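Local coordinates for aminotransferase, class I (Staphylococcus aureus, PDB 2O1B), which probably transfers amino groups between amino acids and 2-oxo acids, such as aspartate and 2-oxoglutarate, using pyridoxal-5'-phosphate as cofactor, at residues A[109-113]-A[272-276]; A[223-229]-A[333-338]. All coordinates share one frame; numbering follows the deposited sequence.

From the N terminus the chain runs through 109-113, 223-229, 272-276 and 333-338, so the two contacts cross: each loop they close encloses one segment of the other. Contact 1 joins the entry to strand 112-115, at one edge of the large mixed sheet, to helix 269-282, which follows the neighbouring strand 263-267. Contact 2 begins in the loop after the sheet's central strand 216-220 and closes on the loop leading into strand 338-342 of the small antiparallel sheet, thereby tying the two sheets together beside the cofactor. The contacts do not touch; their centres are about 28 Å apart and their nearest atoms about 15 Å.

Contact 1 (A[109-113]-A[272-276]); sequences EDEVC and IQALK
Glu109 O accepts two side-chain donors from the helix, Lys276 NZ at 3.1 Å and Gln273 NE2 at 3.1 Å. The lysine lies in the carbonyl plane on a lone pair, whereas the amide nitrogen approaches tilted from that plane. Gln273 NE2 also reaches Asp110 O at 3.2 Å, from above that carbonyl, so two successive backbone oxygens lie in the amide plane of one glutamine and fix its rotation. A bend at its second torsion (chi2 -46°) swings the amide back toward the loop. A water links Lys276 NZ to Val112 O. Glu109 OE1 stays 4.4 Å from Lys276 NZ, beyond a salt bridge, and pairs with Lys91 instead.

The methyl CG2 of Ile272 presses against the backbone, 3.6 Å from Val112 N, a buried amide without a hydrogen-bond partner in the model. The same methyl meets CB of Cys113. The SG of Cys113, turned opposite its backbone N (chi1 -179°), lies alongside the aliphatic stem of Lys276, 3.8 Å from its CG, and meets CB of Leu275.

The start of strand 112-115 pairs antiparallel with strand 263-267, on whose Ala265 both Ile272 and Leu275 rest; helix 269-282 thus packs at the edge of the seven-stranded sheet of the fold type I large domain. Val112 faces helix 88-102, Leu275 packs on helix 118-129, and Ala274 meets Leu26 of the second subunit.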
ATOM      1  N   GLU A 109      10.366 -13.553 -12.865  1.00 31.03           N
ATOM      2  CA  GLU A 109       9.424 -12.655 -13.509  1.00 31.42           C
ATOM      3  C   GLU A 109       8.000 -13.170 -13.382  1.00 30.79           C
ATOM      4  O   GLU A 109       7.088 -12.426 -13.014  1.00 31.33           O
ATOM      5  CB  GLU A 109       9.791 -12.454 -14.985  1.00 31.70           C
ATOM      6  CG  GLU A 109      10.463 -11.133 -15.321  1.00 33.39           C
ATOM      7  CD  GLU A 109      11.443 -10.641 -14.260  1.00 35.84           C
ATOM      8  OE1 GLU A 109      11.146  -9.602 -13.644  1.00 35.24           O
ATOM      9  OE2 GLU A 109      12.505 -11.279 -14.043  1.00 37.98           O
ATOM     10  N   ASP A 110       7.811 -14.451 -13.663  1.00 30.04           N
ATOM     11  CA  ASP A 110       6.471 -14.986 -13.854  1.00 29.24           C
ATOM     12  C   ASP A 110       5.766 -15.347 -12.555  1.00 28.27           C
ATOM     13  O   ASP A 110       4.526 -15.361 -12.491  1.00 27.99           O
ATOM     14  CB  ASP A 110       6.525 -16.230 -14.751  1.00 29.61           C
ATOM     15  CG  ASP A 110       6.905 -15.913 -16.195  1.00 31.63           C
ATOM     16  OD1 ASP A 110       6.867 -14.724 -16.603  1.00 33.06           O
ATOM     17  OD2 ASP A 110       7.235 -16.876 -16.929  1.00 33.11           O
ATOM     18  N   GLU A 111       6.552 -15.689 -11.538  1.00 27.05           N
ATOM     19  CA  GLU A 111       6.015 -16.388 -10.367  1.00 26.36           C
ATOM     20  C   GLU A 111       6.372 -15.748  -9.024  1.00 26.37           C
ATOM     21  O   GLU A 111       6.284 -16.391  -7.983  1.00 26.33           O
ATOM     22  CB  GLU A 111       6.427 -17.874 -10.412  1.00 25.78           C
ATOM     23  CG  GLU A 111       5.904 -18.577 -11.666  1.00 24.67           C
ATOM     24  CD  GLU A 111       6.389 -20.002 -11.847  1.00 25.44           C
ATOM     25  OE1 GLU A 111       7.535 -20.311 -11.469  1.00 22.51           O
ATOM     26  OE2 GLU A 111       5.612 -20.813 -12.407  1.00 24.91           O
ATOM     27  N   VAL A 112       6.740 -14.468  -9.058  1.00 26.61           N
ATOM     28  CA  VAL A 112       7.103 -13.725  -7.859  1.00 26.76           C
ATOM     29  C   VAL A 112       6.530 -12.306  -7.899  1.00 26.84           C
ATOM     30  O   VAL A 112       6.730 -11.586  -8.877  1.00 26.64           O
ATOM     31  CB  VAL A 112       8.645 -13.651  -7.694  1.00 26.81           C
ATOM     32  CG1 VAL A 112       9.002 -12.798  -6.509  1.00 27.74           C
ATOM     33  CG2 VAL A 112       9.248 -15.043  -7.527  1.00 26.67           C
ATOM     34  N   CYS A 113       5.824 -11.919  -6.833  1.00 26.94           N
ATOM     35  CA  CYS A 113       5.307 -10.552  -6.665  1.00 26.64           C
ATOM     36  C   CYS A 113       5.591 -10.090  -5.249  1.00 26.60           C
ATOM     37  O   CYS A 113       5.120 -10.704  -4.283  1.00 26.39           O
ATOM     38  CB  CYS A 113       3.796 -10.488  -6.929  1.00 26.04           C
ATOM     39  SG  CYS A 113       3.061  -8.827  -6.763  1.00 28.56           S
ATOM     40  N   ILE A 272      -0.167 -14.338 -10.130  1.00 26.54           N
ATOM     41  CA  ILE A 272       0.936 -13.429  -9.848  1.00 25.37           C
ATOM     42  C   ILE A 272       0.914 -12.231 -10.810  1.00 25.96           C
ATOM     43  O   ILE A 272       1.087 -11.082 -10.393  1.00 26.57           O
ATOM     44  CB  ILE A 272       2.289 -14.165  -9.895  1.00 25.12           C
ATOM     45  CG1 ILE A 272       2.381 -15.184  -8.741  1.00 22.80           C
ATOM     46  CG2 ILE A 272       3.462 -13.182  -9.882  1.00 23.07           C
ATOM     47  CD1 ILE A 272       2.217 -14.578  -7.341  1.00 22.35           C
ATOM     48  N   GLN A 273       0.684 -12.491 -12.090  1.00 26.26           N
ATOM     49  CA  GLN A 273       0.693 -11.404 -13.070  1.00 26.59           C
ATOM     50  C   GLN A 273      -0.430 -10.397 -12.814  1.00 26.16           C
ATOM     51  O   GLN A 273      -0.227  -9.203 -13.013  1.00 26.35           O
ATOM     52  CB  GLN A 273       0.688 -11.921 -14.513  1.00 27.01           C
ATOM     53  CG  GLN A 273       2.000 -12.611 -14.967  1.00 28.44           C
ATOM     54  CD  GLN A 273       3.273 -11.849 -14.585  1.00 31.34           C
ATOM     55  OE1 GLN A 273       3.476 -10.694 -14.980  1.00 31.72           O
ATOM     56  NE2 GLN A 273       4.143 -12.508 -13.826  1.00 30.56           N
ATOM     57  N   ALA A 274      -1.593 -10.876 -12.363  1.00 25.77           N
ATOM     58  CA  ALA A 274      -2.726  -9.999 -12.022  1.00 24.95           C
ATOM     59  C   ALA A 274      -2.375  -9.113 -10.822  1.00 24.93           C
ATOM     60  O   ALA A 274      -2.603  -7.900 -10.849  1.00 24.27           O
ATOM     61  CB  ALA A 274      -3.987 -10.815 -11.745  1.00 24.90           C
ATOM     62  N   LEU A 275      -1.812  -9.717  -9.779  1.00 24.71           N
ATOM     63  CA  LEU A 275      -1.325  -8.942  -8.637  1.00 24.96           C
ATOM     64  C   LEU A 275      -0.310  -7.885  -9.054  1.00 24.78           C
ATOM     65  O   LEU A 275      -0.432  -6.731  -8.658  1.00 25.01           O
ATOM     66  CB  LEU A 275      -0.709  -9.843  -7.578  1.00 24.99           C
ATOM     67  CG  LEU A 275      -1.640 -10.378  -6.507  1.00 25.90           C
ATOM     68  CD1 LEU A 275      -0.920 -11.467  -5.711  1.00 26.14           C
ATOM     69  CD2 LEU A 275      -2.124  -9.241  -5.596  1.00 25.31           C
ATOM     70  N   LYS A 276       0.684  -8.290  -9.849  1.00 24.86           N
ATOM     71  CA  LYS A 276       1.713  -7.371 -10.346  1.00 24.95           C
ATOM     72  C   LYS A 276       1.066  -6.207 -11.104  1.00 24.20           C
ATOM     73  O   LYS A 276       1.389  -5.056 -10.864  1.00 24.07           O
ATOM     74  CB  LYS A 276       2.727  -8.101 -11.240  1.00 25.15           C
ATOM     75  CG  LYS A 276       3.644  -9.072 -10.497  1.00 24.48           C
ATOM     76  CD  LYS A 276       4.657  -9.707 -11.431  1.00 25.56           C
ATOM     77  CE  LYS A 276       5.792  -8.728 -11.756  1.00 27.74           C
ATOM     78  NZ  LYS A 276       6.881  -9.324 -12.579  1.00 29.29           N
TER
HETATM   79  O   HOH W   1       8.447 -10.265 -10.396  1.00 36.86           O

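Contact 2 (A[223-229]-A[333-338]); sequences YGAFGFD and AKGGIY. With PLP (pyridoxal-5'-phosphate), chain B.
The hydroxyls of Tyr223 and Tyr338 come within 2.4 Å of each other, OH to OH, a hydrogen bond so short that its exact length is doubtful. The two phenols cross at about a right angle, their planes 83° apart, and Tyr338 OH lies near the plane of the Tyr223 ring, at its edge.

Ile337 wedges into this corner. Its CG1 occupies the position between backbone N and carbonyl carbon (chi1 63°), which lays it over the centre of the Tyr338 ring and 3.7 Å from Tyr223 CE2. CG2 lies between Tyr223 CE2 and a face of the Phe226 ring, 4.1 Å from the Phe226 centroid in a CH-pi contact. Gly336 CA lies against Tyr223 CG at 3.8 Å.

The backbones form a single bridge between Gly227 and Gly335. Gly336 N donates to Phe226 O at 3.2 Å, and Phe228 N donates to Lys334 O at 3.1 Å. A water joins that same Lys334 oxygen to Asp229 N. Gly335 CA passes 3.2 Å from Phe226 O and rests over a face of the Phe228 ring in a CH-pi contact. Helix 302-325 covers the phenylalanines and Ile337.

Tyr223 CE1 lies 3.0 Å from O3 of pyridoxal-5'-phosphate, and its hydroxyl also bonds Lys253 NZ, the pocket lysine that probably forms the Schiff base. Tyr338, through CE2 of its ring against Tyr223 CZ as well as the hydroxyl pair, is probably a second-shell residue that helps place the Tyr223 phenol beside both cofactor and lysine.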
ATOM      1  N   TYR A 223       2.682 -17.839   9.133  1.00 25.00           N
ATOM      2  CA  TYR A 223       3.325 -18.582  10.222  1.00 24.99           C
ATOM      3  C   TYR A 223       4.140 -19.774   9.757  1.00 24.31           C
ATOM      4  O   TYR A 223       4.380 -20.702  10.524  1.00 24.57           O
ATOM      5  CB  TYR A 223       2.303 -18.976  11.293  1.00 25.42           C
ATOM      6  CG  TYR A 223       1.837 -17.772  12.077  1.00 26.17           C
ATOM      7  CD1 TYR A 223       0.554 -17.261  11.904  1.00 25.90           C
ATOM      8  CD2 TYR A 223       2.704 -17.115  12.955  1.00 26.61           C
ATOM      9  CE1 TYR A 223       0.134 -16.140  12.612  1.00 27.12           C
ATOM     10  CE2 TYR A 223       2.294 -16.000  13.668  1.00 26.89           C
ATOM     11  CZ  TYR A 223       1.014 -15.518  13.490  1.00 26.08           C
ATOM     12  OH  TYR A 223       0.609 -14.406  14.198  1.00 27.90           O
ATOM     13  N   GLY A 224       4.570 -19.729   8.500  1.00 23.67           N
ATOM     14  CA  GLY A 224       5.411 -20.757   7.912  1.00 23.17           C
ATOM     15  C   GLY A 224       6.598 -21.178   8.755  1.00 22.87           C
ATOM     16  O   GLY A 224       6.907 -22.374   8.822  1.00 23.18           O
ATOM     17  N   ALA A 225       7.229 -20.217   9.428  1.00 23.03           N
ATOM     18  CA  ALA A 225       8.439 -20.469  10.244  1.00 23.27           C
ATOM     19  C   ALA A 225       8.175 -21.248  11.538  1.00 23.33           C
ATOM     20  O   ALA A 225       9.090 -21.861  12.108  1.00 23.77           O
ATOM     21  CB  ALA A 225       9.115 -19.148  10.583  1.00 23.29           C
ATOM     22  N   PHE A 226       6.928 -21.194  12.007  1.00 23.61           N
ATOM     23  CA  PHE A 226       6.540 -21.698  13.319  1.00 23.17           C
ATOM     24  C   PHE A 226       5.815 -23.050  13.148  1.00 23.70           C
ATOM     25  O   PHE A 226       4.598 -23.107  12.973  1.00 22.52           O
ATOM     26  CB  PHE A 226       5.674 -20.636  14.040  1.00 24.08           C
ATOM     27  CG  PHE A 226       6.342 -19.263  14.146  1.00 23.74           C
ATOM     28  CD1 PHE A 226       7.042 -18.896  15.293  1.00 24.66           C
ATOM     29  CD2 PHE A 226       6.282 -18.349  13.082  1.00 24.74           C
ATOM     30  CE1 PHE A 226       7.663 -17.643  15.386  1.00 23.32           C
ATOM     31  CE2 PHE A 226       6.901 -17.109  13.163  1.00 22.95           C
ATOM     32  CZ  PHE A 226       7.603 -16.755  14.327  1.00 24.26           C
ATOM     33  N   GLY A 227       6.597 -24.135  13.166  1.00 23.50           N
ATOM     34  CA  GLY A 227       6.068 -25.490  13.002  1.00 23.76           C
ATOM     35  C   GLY A 227       6.689 -26.295  14.109  1.00 24.26           C
ATOM     36  O   GLY A 227       7.914 -26.443  14.150  1.00 24.21           O
ATOM     37  N   PHE A 228       5.865 -26.767  15.039  1.00 24.34           N
ATOM     38  CA  PHE A 228       6.393 -27.230  16.325  1.00 24.92           C
ATOM     39  C   PHE A 228       6.873 -28.671  16.326  1.00 25.25           C
ATOM     40  O   PHE A 228       7.960 -28.953  16.814  1.00 25.01           O
ATOM     41  CB  PHE A 228       5.401 -26.956  17.465  1.00 25.19           C
ATOM     42  CG  PHE A 228       5.100 -25.488  17.658  1.00 25.39           C
ATOM     43  CD1 PHE A 228       3.828 -25.062  17.975  1.00 26.20           C
ATOM     44  CD2 PHE A 228       6.107 -24.533  17.489  1.00 26.15           C
ATOM     45  CE1 PHE A 228       3.560 -23.693  18.146  1.00 26.38           C
ATOM     46  CE2 PHE A 228       5.848 -23.163  17.643  1.00 27.23           C
ATOM     47  CZ  PHE A 228       4.583 -22.748  17.976  1.00 24.81           C
ATOM     48  N   ASP A 229       6.079 -29.572  15.764  1.00 25.25           N
ATOM     49  CA  ASP A 229       6.450 -30.984  15.729  1.00 26.37           C
ATOM     50  C   ASP A 229       6.871 -31.463  14.334  1.00 26.67           C
ATOM     51  O   ASP A 229       7.177 -32.639  14.140  1.00 26.58           O
ATOM     52  CB  ASP A 229       5.311 -31.850  16.263  1.00 26.47           C
ATOM     53  CG  ASP A 229       5.782 -33.233  16.703  1.00 27.65           C
ATOM     54  OD1 ASP A 229       5.042 -34.214  16.455  1.00 28.48           O
ATOM     55  OD2 ASP A 229       6.886 -33.349  17.301  1.00 29.48           O
ATOM     56  N   ALA A 333      -1.894 -26.444  20.144  1.00 22.86           N
ATOM     57  CA  ALA A 333      -1.334 -25.670  19.043  1.00 22.89           C
ATOM     58  C   ALA A 333      -0.224 -26.447  18.350  1.00 23.23           C
ATOM     59  O   ALA A 333       0.669 -26.980  19.004  1.00 22.37           O
ATOM     60  CB  ALA A 333      -0.771 -24.356  19.559  1.00 22.97           C
ATOM     61  N   LYS A 334      -0.267 -26.491  17.023  1.00 23.16           N
ATOM     62  CA  LYS A 334       0.732 -27.261  16.268  1.00 23.76           C
ATOM     63  C   LYS A 334       1.726 -26.344  15.565  1.00 23.74           C
ATOM     64  O   LYS A 334       2.814 -26.762  15.171  1.00 23.34           O
ATOM     65  CB  LYS A 334       0.047 -28.165  15.252  1.00 23.72           C
ATOM     66  CG  LYS A 334      -1.015 -29.108  15.840  1.00 25.50           C
ATOM     67  CD  LYS A 334      -1.557 -30.017  14.753  1.00 27.15           C
ATOM     68  CE  LYS A 334      -2.914 -30.579  15.104  1.00 29.04           C
ATOM     69  NZ  LYS A 334      -3.398 -31.315  13.912  1.00 31.84           N
ATOM     70  N   GLY A 335       1.322 -25.091  15.406  1.00 24.18           N
ATOM     71  CA  GLY A 335       2.173 -24.038  14.867  1.00 24.61           C
ATOM     72  C   GLY A 335       1.614 -22.658  15.171  1.00 25.01           C
ATOM     73  O   GLY A 335       0.578 -22.522  15.838  1.00 24.99           O
ATOM     74  N   GLY A 336       2.302 -21.625  14.691  1.00 25.12           N
ATOM     75  CA  GLY A 336       1.895 -20.253  14.971  1.00 25.24           C
ATOM     76  C   GLY A 336       2.347 -19.822  16.349  1.00 25.94           C
ATOM     77  O   GLY A 336       3.239 -20.428  16.928  1.00 25.95           O
ATOM     78  N   ILE A 337       1.726 -18.775  16.880  1.00 25.92           N
ATOM     79  CA  ILE A 337       2.177 -18.185  18.133  1.00 26.22           C
ATOM     80  C   ILE A 337       1.061 -18.103  19.204  1.00 25.88           C
ATOM     81  O   ILE A 337       1.215 -17.401  20.197  1.00 25.54           O
ATOM     82  CB  ILE A 337       2.816 -16.782  17.888  1.00 26.65           C
ATOM     83  CG1 ILE A 337       1.788 -15.800  17.310  1.00 26.33           C
ATOM     84  CG2 ILE A 337       4.068 -16.895  16.967  1.00 26.83           C
ATOM     85  CD1 ILE A 337       2.260 -14.371  17.283  1.00 27.02           C
ATOM     86  N   TYR A 338      -0.043 -18.829  18.998  1.00 25.80           N
ATOM     87  CA  TYR A 338      -1.212 -18.736  19.886  1.00 25.59           C
ATOM     88  C   TYR A 338      -1.644 -20.067  20.509  1.00 25.53           C
ATOM     89  O   TYR A 338      -1.269 -21.147  20.028  1.00 25.86           O
ATOM     90  CB  TYR A 338      -2.418 -18.137  19.149  1.00 25.64           C
ATOM     91  CG  TYR A 338      -2.111 -17.003  18.199  1.00 26.09           C
ATOM     92  CD1 TYR A 338      -2.047 -15.683  18.650  1.00 25.76           C
ATOM     93  CD2 TYR A 338      -1.912 -17.245  16.839  1.00 26.55           C
ATOM     94  CE1 TYR A 338      -1.776 -14.630  17.773  1.00 25.71           C
ATOM     95  CE2 TYR A 338      -1.640 -16.202  15.957  1.00 26.35           C
ATOM     96  CZ  TYR A 338      -1.579 -14.897  16.430  1.00 26.52           C
ATOM     97  OH  TYR A 338      -1.311 -13.860  15.557  1.00 27.99           O
TER
HETATM   98  N1  PLP B 400      -2.172 -13.512   7.679  1.00 16.80           N
HETATM   99  C2  PLP B 400      -2.093 -14.073   8.940  1.00 18.21           C
HETATM  100  C2A PLP B 400      -2.671 -15.441   9.174  1.00 17.70           C
HETATM  101  C3  PLP B 400      -1.444 -13.361   9.951  1.00 17.69           C
HETATM  102  O3  PLP B 400      -1.337 -13.874  11.212  1.00 20.28           O
HETATM  103  C4  PLP B 400      -0.897 -12.099   9.685  1.00 18.49           C
HETATM  104  C4A PLP B 400       0.222 -11.631  10.568  1.00 17.73           C
HETATM  105  C5  PLP B 400      -1.000 -11.538   8.409  1.00 18.05           C
HETATM  106  C6  PLP B 400      -1.647 -12.258   7.405  1.00 18.26           C
HETATM  107  C5A PLP B 400      -0.439 -10.156   8.098  1.00 19.43           C
HETATM  108  O4P PLP B 400       0.973 -10.147   8.006  1.00 21.63           O
HETATM  109  P   PLP B 400       1.761  -8.825   7.513  1.00 20.36           P
HETATM  110  O1P PLP B 400       2.463  -8.191   8.702  1.00 18.00           O
HETATM  111  O2P PLP B 400       0.740  -7.889   6.924  1.00 18.93           O
HETATM  112  O3P PLP B 400       2.772  -9.266   6.494  1.00 19.72           O
HETATM  113  O   HOH W   2       3.650 -29.236  14.926  1.00 24.48           O